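Local coordinates for glycosyl hydrolase, family 31/fibronectin type III domain protein (Clostridium perfringens, PDB 4UAP) that binds N-acetylgalactosamine through a calcium-containing beta-sandwich carbohydrate-binding module of family 32, probably directing the attached glycosidase toward galactose-type sugars, at residues Asp22-Gly27 / Asn143-Tyr148; Asn69-Asn74 / Ser111-Tyr116. All coordinates share one frame; numbering follows the deposited sequence.

Contact 1. Residues Asp22-Gly27 / Asn143-Tyr148. With CA (calcium ion), chain D.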
loop_
_atom_site.group_PDB
_atom_site.type_symbol
_atom_site.label_atom_id
_atom_site.label_comp_id
_atom_site.label_asym_id
_atom_site.label_seq_id
_atom_site.Cartn_x
_atom_site.Cartn_y
_atom_site.Cartn_z
ATOM N N ASP A 22 -1.543 -10.260 -0.296
ATOM C CA ASP A 22 -2.807 -10.609 0.336
ATOM C C ASP A 22 -2.989 -9.912 1.680
ATOM O O ASP A 22 -4.118 -9.634 2.094
ATOM C CB ASP A 22 -2.903 -12.128 0.511
ATOM C CG ASP A 22 -1.763 -12.689 1.350
ATOM O OD1 ASP A 22 -0.602 -12.652 0.885
ATOM O OD2 ASP A 22 -2.022 -13.166 2.476
ATOM N N LYS A 23 -1.878 -9.605 2.347
ATOM C CA LYS A 23 -1.933 -8.947 3.659
ATOM C C LYS A 23 -2.346 -7.475 3.553
ATOM O O LYS A 23 -2.590 -6.818 4.563
ATOM C CB LYS A 23 -0.579 -9.071 4.373
ATOM C CG LYS A 23 -0.204 -10.515 4.757
ATOM C CD LYS A 23 -1.228 -11.098 5.736
ATOM C CE LYS A 23 -0.909 -12.549 6.119
ATOM N NZ LYS A 23 0.156 -12.644 7.157
ATOM N N LEU A 24 -2.411 -6.951 2.333
ATOM C CA LEU A 24 -2.899 -5.585 2.135
ATOM C C LEU A 24 -4.418 -5.529 2.226
ATOM O O LEU A 24 -4.989 -4.475 2.496
ATOM C CB LEU A 24 -2.455 -5.026 0.774
ATOM C CG LEU A 24 -0.960 -4.808 0.540
ATOM C CD1 LEU A 24 -0.688 -4.456 -0.943
ATOM C CD2 LEU A 24 -0.411 -3.723 1.478
ATOM N N ILE A 25 -5.076 -6.660 1.991
ATOM C CA ILE A 25 -6.534 -6.667 1.950
ATOM C C ILE A 25 -7.165 -7.795 2.770
ATOM O O ILE A 25 -8.315 -8.169 2.539
ATOM C CB ILE A 25 -7.040 -6.764 0.490
ATOM C CG1 ILE A 25 -6.561 -8.061 -0.160
ATOM C CG2 ILE A 25 -6.537 -5.592 -0.339
ATOM C CD1 ILE A 25 -7.076 -8.274 -1.573
ATOM N N ASP A 26 -6.436 -8.323 3.749
ATOM C CA ASP A 26 -6.957 -9.452 4.519
ATOM C C ASP A 26 -7.826 -8.998 5.692
ATOM O O ASP A 26 -8.340 -9.823 6.440
ATOM C CB ASP A 26 -5.818 -10.322 5.036
ATOM C CG ASP A 26 -4.919 -9.578 5.994
ATOM O OD1 ASP A 26 -4.531 -8.439 5.668
ATOM O OD2 ASP A 26 -4.609 -10.118 7.077
ATOM N N GLY A 27 -7.988 -7.688 5.851
ATOM C CA GLY A 27 -8.848 -7.152 6.892
ATOM C C GLY A 27 -8.133 -6.972 8.218
ATOM O O GLY A 27 -8.770 -6.935 9.268
ATOM N N ASN A 143 0.386 -2.099 6.673
ATOM C CA ASN A 143 -0.580 -2.947 7.377
ATOM C C ASN A 143 -1.748 -3.391 6.508
ATOM O O ASN A 143 -2.186 -4.529 6.565
ATOM C CB ASN A 143 -1.152 -2.216 8.598
ATOM C CG ASN A 143 -0.090 -1.779 9.570
ATOM O OD1 ASN A 143 1.089 -2.119 9.421
ATOM N ND2 ASN A 143 -0.502 -1.028 10.594
ATOM N N GLU A 144 -2.277 -2.464 5.723
ATOM C CA GLU A 144 -3.546 -2.685 5.045
ATOM C C GLU A 144 -3.812 -1.507 4.138
ATOM O O GLU A 144 -3.363 -0.398 4.417
ATOM C CB GLU A 144 -4.700 -2.842 6.059
ATOM C CG GLU A 144 -6.054 -3.286 5.436
ATOM C CD GLU A 144 -6.217 -4.807 5.375
ATOM O OE1 GLU A 144 -7.285 -5.287 4.947
ATOM O OE2 GLU A 144 -5.274 -5.533 5.755
ATOM N N ILE A 145 -4.526 -1.749 3.047
ATOM C CA ILE A 145 -5.052 -0.664 2.242
ATOM C C ILE A 145 -6.533 -0.944 2.052
ATOM O O ILE A 145 -6.901 -2.029 1.610
ATOM C CB ILE A 145 -4.332 -0.533 0.879
ATOM C CG1 ILE A 145 -2.844 -0.212 1.108
ATOM C CG2 ILE A 145 -5.006 0.555 0.028
ATOM C CD1 ILE A 145 -1.982 -0.147 -0.185
ATOM N N GLU A 146 -7.367 0.022 2.437
ATOM C CA GLU A 146 -8.828 -0.101 2.378
ATOM C C GLU A 146 -9.433 0.861 1.369
ATOM O O GLU A 146 -8.978 1.999 1.251
ATOM C CB GLU A 146 -9.449 0.177 3.754
ATOM C CG GLU A 146 -9.077 -0.824 4.813
ATOM C CD GLU A 146 -9.824 -0.595 6.101
ATOM O OE1 GLU A 146 -10.263 0.553 6.335
ATOM O OE2 GLU A 146 -9.974 -1.564 6.876
ATOM N N PHE A 147 -10.471 0.411 0.668
ATOM C CA PHE A 147 -11.147 1.231 -0.338
ATOM C C PHE A 147 -12.586 1.504 0.102
ATOM O O PHE A 147 -13.306 0.589 0.496
ATOM C CB PHE A 147 -11.109 0.537 -1.712
ATOM C CG PHE A 147 -9.717 0.396 -2.269
ATOM C CD1 PHE A 147 -8.875 -0.610 -1.817
ATOM C CD2 PHE A 147 -9.239 1.291 -3.212
ATOM C CE1 PHE A 147 -7.583 -0.726 -2.301
ATOM C CE2 PHE A 147 -7.958 1.182 -3.710
ATOM C CZ PHE A 147 -7.122 0.170 -3.251
ATOM N N TYR A 148 -12.988 2.767 0.068
ATOM C CA TYR A 148 -14.320 3.156 0.536
ATOM C C TYR A 148 -15.175 3.639 -0.624
ATOM O O TYR A 148 -14.847 4.632 -1.280
ATOM C CB TYR A 148 -14.220 4.241 1.611
ATOM C CG TYR A 148 -13.737 3.713 2.940
ATOM C CD1 TYR A 148 -12.380 3.537 3.192
ATOM C CD2 TYR A 148 -14.640 3.375 3.936
ATOM C CE1 TYR A 148 -11.936 3.043 4.412
ATOM C CE2 TYR A 148 -14.215 2.886 5.151
ATOM C CZ TYR A 148 -12.867 2.715 5.386
ATOM O OH TYR A 148 -12.460 2.219 6.601
HETATM CA CA CA D . -3.376 -6.487 6.675
#

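Contact 2. Residues Asn69-Asn74 / Ser111-Tyr116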
loop_
_atom_site.group_PDB
_atom_site.type_symbol
_atom_site.label_atom_id
_atom_site.label_comp_id
_atom_site.label_asym_id
_atom_site.label_seq_id
_atom_site.Cartn_x
_atom_site.Cartn_y
_atom_site.Cartn_z
ATOM N N ASN A 69 -12.693 7.292 -1.017
ATOM C CA ASN A 69 -11.258 7.346 -0.728
ATOM C C ASN A 69 -10.615 5.975 -0.766
ATOM O O ASN A 69 -11.311 4.964 -0.808
ATOM C CB ASN A 69 -11.004 7.973 0.659
ATOM C CG ASN A 69 -11.311 7.008 1.814
ATOM O OD1 ASN A 69 -10.611 6.011 2.021
ATOM N ND2 ASN A 69 -12.348 7.314 2.576
ATOM N N PHE A 70 -9.288 5.935 -0.736
ATOM C CA PHE A 70 -8.646 4.750 -0.200
ATOM C C PHE A 70 -7.723 5.191 0.927
ATOM O O PHE A 70 -7.266 6.338 0.972
ATOM C CB PHE A 70 -7.925 3.919 -1.280
ATOM C CG PHE A 70 -6.807 4.625 -1.995
ATOM C CD1 PHE A 70 -5.534 4.676 -1.444
ATOM C CD2 PHE A 70 -7.014 5.173 -3.251
ATOM C CE1 PHE A 70 -4.500 5.294 -2.122
ATOM C CE2 PHE A 70 -5.980 5.805 -3.932
ATOM C CZ PHE A 70 -4.725 5.858 -3.371
ATOM N N THR A 71 -7.513 4.274 1.863
ATOM C CA THR A 71 -6.811 4.542 3.103
ATOM C C THR A 71 -5.714 3.516 3.304
ATOM O O THR A 71 -5.985 2.314 3.353
ATOM C CB THR A 71 -7.766 4.500 4.305
ATOM O OG1 THR A 71 -8.756 5.532 4.163
ATOM C CG2 THR A 71 -7.001 4.696 5.603
ATOM N N ILE A 72 -4.482 4.007 3.412
ATOM C CA ILE A 72 -3.313 3.177 3.639
ATOM C C ILE A 72 -2.998 3.199 5.134
ATOM O O ILE A 72 -2.863 4.273 5.724
ATOM C CB ILE A 72 -2.096 3.681 2.822
ATOM C CG1 ILE A 72 -2.450 3.739 1.321
ATOM C CG2 ILE A 72 -0.872 2.790 3.065
ATOM C CD1 ILE A 72 -1.407 4.442 0.453
ATOM N N TYR A 73 -2.918 2.019 5.741
ATOM C CA TYR A 73 -2.585 1.912 7.151
ATOM C C TYR A 73 -1.095 1.631 7.310
ATOM O O TYR A 73 -0.582 0.604 6.851
ATOM C CB TYR A 73 -3.421 0.824 7.821
ATOM C CG TYR A 73 -4.893 1.174 7.925
ATOM C CD1 TYR A 73 -5.756 0.983 6.843
ATOM C CD2 TYR A 73 -5.421 1.701 9.107
ATOM C CE1 TYR A 73 -7.102 1.304 6.938
ATOM C CE2 TYR A 73 -6.767 2.037 9.205
ATOM C CZ TYR A 73 -7.598 1.828 8.128
ATOM O OH TYR A 73 -8.929 2.146 8.235
ATOM N N ASN A 74 -0.403 2.565 7.955
ATOM C CA ASN A 74 1.042 2.511 8.066
ATOM C C ASN A 74 1.493 1.800 9.332
ATOM O O ASN A 74 0.767 1.757 10.321
ATOM C CB ASN A 74 1.623 3.922 8.026
ATOM C CG ASN A 74 1.345 4.612 6.710
ATOM O OD1 ASN A 74 1.647 4.071 5.650
ATOM N ND2 ASN A 74 0.722 5.788 6.768
ATOM N N SER A 111 1.789 9.703 9.842
ATOM C CA SER A 111 0.565 9.361 10.571
ATOM C C SER A 111 0.145 7.902 10.387
ATOM O O SER A 111 0.629 7.216 9.483
ATOM C CB SER A 111 -0.577 10.283 10.146
ATOM O OG SER A 111 -0.816 10.168 8.760
ATOM N N ALA A 112 -0.774 7.443 11.237
ATOM C CA ALA A 112 -1.229 6.056 11.214
ATOM C C ALA A 112 -1.928 5.701 9.900
ATOM O O ALA A 112 -1.920 4.547 9.482
ATOM C CB ALA A 112 -2.157 5.779 12.393
ATOM N N THR A 113 -2.546 6.687 9.255
ATOM C CA THR A 113 -3.179 6.429 7.962
ATOM C C THR A 113 -2.767 7.479 6.960
ATOM O O THR A 113 -2.482 8.624 7.321
ATOM C CB THR A 113 -4.726 6.420 8.035
ATOM O OG1 THR A 113 -5.191 7.696 8.491
ATOM C CG2 THR A 113 -5.229 5.326 8.969
ATOM N N THR A 114 -2.732 7.069 5.701
ATOM C CA THR A 114 -2.507 7.974 4.595
ATOM C C THR A 114 -3.741 7.863 3.731
ATOM O O THR A 114 -4.028 6.793 3.193
ATOM C CB THR A 114 -1.240 7.616 3.806
ATOM O OG1 THR A 114 -0.095 7.823 4.645
ATOM C CG2 THR A 114 -1.112 8.476 2.540
ATOM N N VAL A 115 -4.490 8.953 3.631
ATOM C CA VAL A 115 -5.791 8.906 2.980
ATOM C C VAL A 115 -5.789 9.692 1.669
ATOM O O VAL A 115 -5.427 10.870 1.638
ATOM C CB VAL A 115 -6.891 9.443 3.913
ATOM C CG1 VAL A 115 -8.259 9.395 3.226
ATOM C CG2 VAL A 115 -6.925 8.630 5.205
ATOM N N TYR A 116 -6.160 9.010 0.587
ATOM C CA TYR A 116 -6.400 9.651 -0.704
ATOM C C TYR A 116 -7.883 9.941 -0.835
ATOM O O TYR A 116 -8.688 9.017 -0.995
ATOM C CB TYR A 116 -5.925 8.765 -1.867
ATOM C CG TYR A 116 -4.461 8.923 -2.220
ATOM C CD1 TYR A 116 -3.465 8.340 -1.439
ATOM C CD2 TYR A 116 -4.073 9.647 -3.340
ATOM C CE1 TYR A 116 -2.117 8.475 -1.770
ATOM C CE2 TYR A 116 -2.739 9.790 -3.678
ATOM C CZ TYR A 116 -1.761 9.205 -2.888
ATOM O OH TYR A 116 -0.433 9.353 -3.234
HETATM O O HOH W 1 -1.772 2.245 10.868
#

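Contact 1. Residues Asp22-Gly27 / Asn143-Tyr148
The carboxylate of Glu144 is held at both oxygens: OE2 binds the calcium ion at 2.3 Å, while OE1 accepts a hydrogen bond from Gly27 N. That N-H, 2.7 Å from OE1, reaches it on the syn side, and the two ties together fix the rotation of the group. CG lies anti to the backbone N, and a bend at chi2 (89°) brings CD back over the loop, where it lies 3.1 Å from Leu24 O. Glutamate suits the place because its length lets one carboxylate serve metal and backbone at once. Asp26, shorter, sends OD1 to the same calcium at 2.5 Å, its carboxylate plane turned 45° from that of Glu144. Lys23 O and Asn143 O add one carbonyl from each segment, and Thr28 and Ser35 complete the site. Beside the metal, Ile145 N donates an almost straight bond (173°) to a lone pair of Leu24 O, tying the loop to strand 141-149. Leu24 CD2 also meets Ile145 CD1 at 4.2 Å, branched apolar chains that continue into the core against Phe59. Gly27, with positive phi, turns the chain where a side chain would press on the preceding carbonyl. Asp26 OD1 and Glu144 OE2 lie 3.0 Å apart, consistent with the calcium offsetting their repulsion, so the loop's shape probably depends on the ion.

Contact 2. Residues Asn69-Asn74 / Ser111-Tyr116
Phe70 and Tyr116 make the aromatic part of this contact, side by side and pointing the same way. Their planes are nearly parallel (18°) but slid so far that the rings barely overlap. Tyr116 CB sits over one face of the Phe70 ring in a CH-pi contact, 3.6 Å from its centroid, and Phe70 CZ lies over the face of the tyrosine ring. The flat Phe70 ring offers a broad surface to the core, where Ile126 and Ile128 also touch it. Tyr116 suits a place nearer the sheet's margin, since its hydroxyl bonds Gly104 O.

Backbone bonds join the strands as an antiparallel pair, with Phe70-Tyr116 and Ile72-Thr114 hydrogen-bonded and Thr71-Val115 and Tyr73-Thr113 non-hydrogen-bonded. This pairing belongs to one sheet of the beta-sandwich: the face with Phe70 and Ile72 looks into the core, toward strands 87-96 and 125-133, and the other carries Thr71 and Tyr73.

Among polar side chains, Asn74 ND2 gives both hydrogens to the opposite segment, to Thr114 OG1 and to Ser111 O, each at 3.1 Å. Both partners lie close to its amide plane, so the two bonds fix how the buried amide is turned. A water bridges Asn74 O and Ala112 O. Thr71 OG1 donates to Asn69 OD1 at 2.9 Å, from above the plane of that carbonyl.

On the outer face, small beta-branched residues fit the close approach of the strands. In the Thr71-Val115 pair, Thr71 OG1 lies beside Val115 CG2, while Thr71 CG2 reaches diagonally to Thr113 CB at 3.7 Å. Thr113 CG2 approaches the ring of its pair partner Tyr73 obliquely at CD2 and CE2.

Overall arrangement
Contacts 1 and 2 sit side by side in one antiparallel sheet, their centres about 11 Å apart, because strand 141-149 of the first pairs with strand 64-74 of the second. Probable backbone hydrogen bonds join them: Glu146 O lies 2.8 Å from Thr71 N, and Glu144 O is 2.8 Å from Tyr73 N. Tyr73 OH also bonds Glu146 OE1. The whole of contact 2 falls within the 115 residues between the segments of contact 1. The calcium lies about 7 Å from the side chain of Tyr73. The bound N-acetylgalactosamine is about 10 Å from the side chain of Asn143, which touches Arg36 and Arg75 of the sugar pocket, and about 13 Å from that of Asn74.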